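Local coordinates for fimbrial structural subunit (PDB 3QDH), which builds the shaft of type 2 fimbriae in Actinomyces and acts as an adhesin toward streptococci and host cells in oral biofilms, at residues T68-D73 against T88-K93; V62-T67 against K96-K101. One frame throughout, in Å; residues are numbered along the deposited sequence.

Contact 1: T68-D73 against T88-K93. With ZN (zinc ion), chain B.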
# COMPACT_ATOMS: atom_id res chain seq x y z
N THR A 68 16.44 20.23 1.31
CA THR A 68 15.14 20.43 0.69
C THR A 68 15.35 20.55 -0.82
O THR A 68 16.00 21.49 -1.30
CB THR A 68 14.37 21.65 1.26
OG1 THR A 68 14.21 21.49 2.67
CG2 THR A 68 12.99 21.75 0.63
N LEU A 69 14.84 19.55 -1.56
CA LEU A 69 14.92 19.53 -3.02
C LEU A 69 13.96 20.54 -3.63
O LEU A 69 12.99 20.95 -3.00
CB LEU A 69 14.55 18.13 -3.54
CG LEU A 69 15.40 16.93 -3.12
CD1 LEU A 69 14.72 15.65 -3.59
CD2 LEU A 69 16.83 17.03 -3.69
N ASP A 70 14.24 20.94 -4.87
CA ASP A 70 13.31 21.75 -5.63
C ASP A 70 12.72 20.85 -6.74
O ASP A 70 13.30 19.79 -7.05
CB ASP A 70 14.03 22.98 -6.22
CG ASP A 70 15.11 22.62 -7.22
OD1 ASP A 70 14.77 22.05 -8.28
OD2 ASP A 70 16.29 22.90 -6.96
N PRO A 71 11.59 21.27 -7.33
CA PRO A 71 10.87 20.44 -8.31
C PRO A 71 11.67 20.09 -9.57
O PRO A 71 11.31 19.13 -10.28
CB PRO A 71 9.65 21.30 -8.67
CG PRO A 71 9.47 22.21 -7.52
CD PRO A 71 10.86 22.51 -7.05
N THR A 72 12.75 20.83 -9.85
CA THR A 72 13.60 20.55 -11.02
C THR A 72 14.78 19.60 -10.72
O THR A 72 15.65 19.42 -11.58
CB THR A 72 14.10 21.84 -11.73
OG1 THR A 72 14.94 22.60 -10.85
CG2 THR A 72 12.93 22.70 -12.16
N ASP A 73 14.79 19.01 -9.52
CA ASP A 73 15.86 18.09 -9.10
C ASP A 73 15.67 16.65 -9.59
O ASP A 73 16.62 15.87 -9.59
CB ASP A 73 16.04 18.14 -7.57
CG ASP A 73 16.77 19.40 -7.12
OD1 ASP A 73 17.49 19.98 -7.96
OD2 ASP A 73 16.62 19.84 -5.95
N THR A 88 17.89 14.84 -12.00
CA THR A 88 18.36 15.68 -13.09
C THR A 88 19.81 16.08 -12.81
O THR A 88 20.35 15.73 -11.76
CB THR A 88 17.52 16.97 -13.19
OG1 THR A 88 17.62 17.66 -11.94
CG2 THR A 88 16.04 16.65 -13.50
N ALA A 89 20.43 16.84 -13.70
CA ALA A 89 21.81 17.28 -13.47
C ALA A 89 22.02 17.96 -12.10
O ALA A 89 22.97 17.64 -11.38
CB ALA A 89 22.29 18.19 -14.62
N GLU A 90 21.11 18.88 -11.76
CA GLU A 90 21.15 19.59 -10.46
C GLU A 90 21.02 18.60 -9.30
O GLU A 90 21.70 18.72 -8.28
CB GLU A 90 19.94 20.51 -10.32
CG GLU A 90 20.04 21.87 -10.88
CD GLU A 90 18.64 22.50 -10.99
OE1 GLU A 90 17.85 22.49 -10.00
OE2 GLU A 90 18.34 23.00 -12.08
N GLY A 91 20.09 17.67 -9.46
CA GLY A 91 19.87 16.63 -8.45
C GLY A 91 21.09 15.75 -8.24
O GLY A 91 21.42 15.39 -7.12
N LEU A 92 21.78 15.40 -9.33
CA LEU A 92 22.97 14.55 -9.23
C LEU A 92 24.09 15.25 -8.51
O LEU A 92 24.83 14.62 -7.76
CB LEU A 92 23.45 14.08 -10.61
CG LEU A 92 22.47 13.22 -11.41
CD1 LEU A 92 23.08 12.91 -12.80
CD2 LEU A 92 22.15 11.92 -10.67
N LYS A 93 24.22 16.56 -8.73
CA LYS A 93 25.21 17.36 -8.01
C LYS A 93 24.89 17.37 -6.50
O LYS A 93 25.80 17.24 -5.68
CB LYS A 93 25.21 18.79 -8.58
CG LYS A 93 26.15 19.75 -7.87
CD LYS A 93 26.27 21.08 -8.62
CE LYS A 93 27.47 21.09 -9.54
NZ LYS A 93 28.76 21.23 -8.76
ZN ZN B . 17.69 21.99 -8.10
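A zinc ion ties the loop 68-73 to the start of helix 89-96. Each of three carboxylates gives it one oxygen: D70 OD2, D73 OD1 and E90 OE1 all lie 2.0 Å from ZN. E90 CG is anti to the carbonyl carbon and the chain is extended beyond it, so OE1 reaches across to the zinc. E90 OE2 is turned off the metal, 4.2 Å from ZN. D70 and D73 each meet E90 at about a right angle, and the D73 and E90 carboxylate planes are 84° apart. The metal probably offsets repulsion between the ligand oxygens of D73 and E90.

The second shell fixes the aspartates. T72 OG1 donates to D70 OD1 at 2.6 Å, from above the carboxylate plane. D70 N donates to D73 OD2 at 2.8 Å. R94 forms a salt bridge with D73 OD2 and a hydrogen bond to D70 OD2; its charge probably offsets part of theirs.

Further out, T88 sits at the N-cap of the helix. T88 OG1 donates to T72 O at 2.7 Å, in the carbonyl plane and on a lone pair. T88 N donates to D73 O at 2.9 Å, nearly straight at 169° but from above the carbonyl plane. D73 O also receives a CA-H...O contact from G91. The protein ligands of this zinc site are all carboxylates, joining loop to helix N-terminus in what is probably the CnaA-type (DEv-IgG) domain.

Contact 2: V62-T67 against K96-K101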
# COMPACT_ATOMS: atom_id res chain seq x y z
N VAL A 62 9.65 12.64 -2.93
CA VAL A 62 11.05 12.43 -3.30
C VAL A 62 11.88 13.30 -2.38
O VAL A 62 11.57 14.47 -2.20
CB VAL A 62 11.31 12.80 -4.77
CG1 VAL A 62 12.77 12.52 -5.15
CG2 VAL A 62 10.36 12.02 -5.69
N SER A 63 12.92 12.71 -1.79
CA SER A 63 13.69 13.41 -0.76
C SER A 63 15.18 13.09 -0.79
O SER A 63 15.59 12.00 -1.18
CB SER A 63 13.14 13.08 0.63
OG SER A 63 11.73 13.26 0.66
N LEU A 64 15.97 14.06 -0.35
CA LEU A 64 17.37 13.83 -0.04
C LEU A 64 17.55 14.28 1.40
O LEU A 64 17.38 15.47 1.71
CB LEU A 64 18.29 14.62 -0.98
CG LEU A 64 19.78 14.57 -0.63
CD1 LEU A 64 20.36 13.15 -0.62
CD2 LEU A 64 20.59 15.48 -1.58
N GLU A 65 17.89 13.34 2.27
CA GLU A 65 17.97 13.58 3.71
C GLU A 65 18.89 14.75 4.04
O GLU A 65 20.04 14.80 3.58
CB GLU A 65 18.44 12.31 4.40
CG GLU A 65 18.49 12.38 5.91
CD GLU A 65 19.29 11.24 6.50
OE1 GLU A 65 20.00 10.52 5.75
OE2 GLU A 65 19.20 11.06 7.74
N GLY A 66 18.38 15.69 4.85
CA GLY A 66 19.16 16.83 5.31
C GLY A 66 19.11 18.02 4.36
O GLY A 66 19.78 19.04 4.60
N THR A 67 18.32 17.88 3.30
CA THR A 67 18.23 18.84 2.20
C THR A 67 16.76 19.07 1.88
O THR A 67 15.92 18.21 2.17
CB THR A 67 18.96 18.26 0.94
OG1 THR A 67 20.35 18.56 1.03
CG2 THR A 67 18.42 18.83 -0.37
N LYS A 96 25.85 13.87 -4.96
CA LYS A 96 27.31 13.82 -4.77
C LYS A 96 27.79 14.61 -3.54
O LYS A 96 28.70 14.18 -2.82
CB LYS A 96 28.05 14.29 -6.04
CG LYS A 96 29.58 14.28 -5.91
CD LYS A 96 30.23 14.79 -7.21
CE LYS A 96 31.64 15.32 -6.94
NZ LYS A 96 32.60 14.24 -6.66
N ALA A 97 27.17 15.76 -3.31
CA ALA A 97 27.52 16.64 -2.19
C ALA A 97 26.94 16.17 -0.85
O ALA A 97 27.20 16.79 0.18
CB ALA A 97 27.08 18.07 -2.48
N ALA A 98 26.19 15.07 -0.87
CA ALA A 98 25.51 14.55 0.33
C ALA A 98 25.90 13.10 0.65
O ALA A 98 25.02 12.26 0.84
CB ALA A 98 24.00 14.68 0.16
N PRO A 99 27.21 12.79 0.75
CA PRO A 99 27.59 11.40 1.01
C PRO A 99 27.03 10.90 2.35
O PRO A 99 27.00 11.66 3.32
CB PRO A 99 29.11 11.46 1.05
CG PRO A 99 29.42 12.88 1.44
CD PRO A 99 28.39 13.68 0.74
N GLY A 100 26.58 9.65 2.38
CA GLY A 100 25.99 9.05 3.58
C GLY A 100 24.54 9.43 3.87
O GLY A 100 23.96 8.95 4.85
N LYS A 101 23.96 10.28 3.03
CA LYS A 101 22.58 10.70 3.24
C LYS A 101 21.61 9.86 2.43
O LYS A 101 21.95 9.41 1.32
CB LYS A 101 22.38 12.19 2.91
CG LYS A 101 23.35 13.15 3.63
CD LYS A 101 23.09 13.23 5.14
CE LYS A 101 23.96 14.33 5.78
NZ LYS A 101 24.36 13.99 7.17
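K96 NZ is the best-held polar side-chain atom here. Two hydrogen bonds grip it, to S39 O and A37 O, and the ring of F40 adds a cation-pi contact. It lies far from 62-67. E65 OE1 has one hydrogen bond, from the backbone N of K102. The side chain extends to it, with CG anti to the backbone N (chi1 -176°). E65 OE1 then lies 3.6 Å from K101 CA. The charged ends do not pair, since E65 OE1 and K101 NZ are 5.8 Å apart.

The aliphatic part of K101 lies against the carbonyl oxygen of E65 instead, with K101 CB 3.6 Å from E65 O. The chain bends at chi2 (-69°) and again at chi4, and its end leads away from 62-67.

Two type II beta turns face each other, L64 to T67 and A98 to K101. The first leads out of strand 57-64. The second leads from helix 89-96 into strand 102-111, the antiparallel neighbour of 57-64. S63 pairs with S104 within the strands, and E65, just after its strand, pairs with K102.

L64 supplies the apolar part. Its methyls straddle A98 CB, with L64 CD2 at 3.9 Å and L64 CD1 at 4.0 Å from it. L64 also touches V103 and L69.

Contact 1 meets the N-terminus of helix 89-96; contact 2 meets the loop just after its C-terminus. Their first segments run on from each other, from the end of strand 57-64 into the loop that carries two zinc ligands. L69 bridges them: L69 CD1 packs on the backbone of the strand, 3.6 Å from V62 O. Contact 1 is partly buried and works by metal ligation and hydrogen bonds, with charge gathered around the zinc. Contact 2 lies at the surface and relies on methyl and aliphatic contacts between two turns. The nearest atom of the L64 side chain is about 10 Å from the zinc.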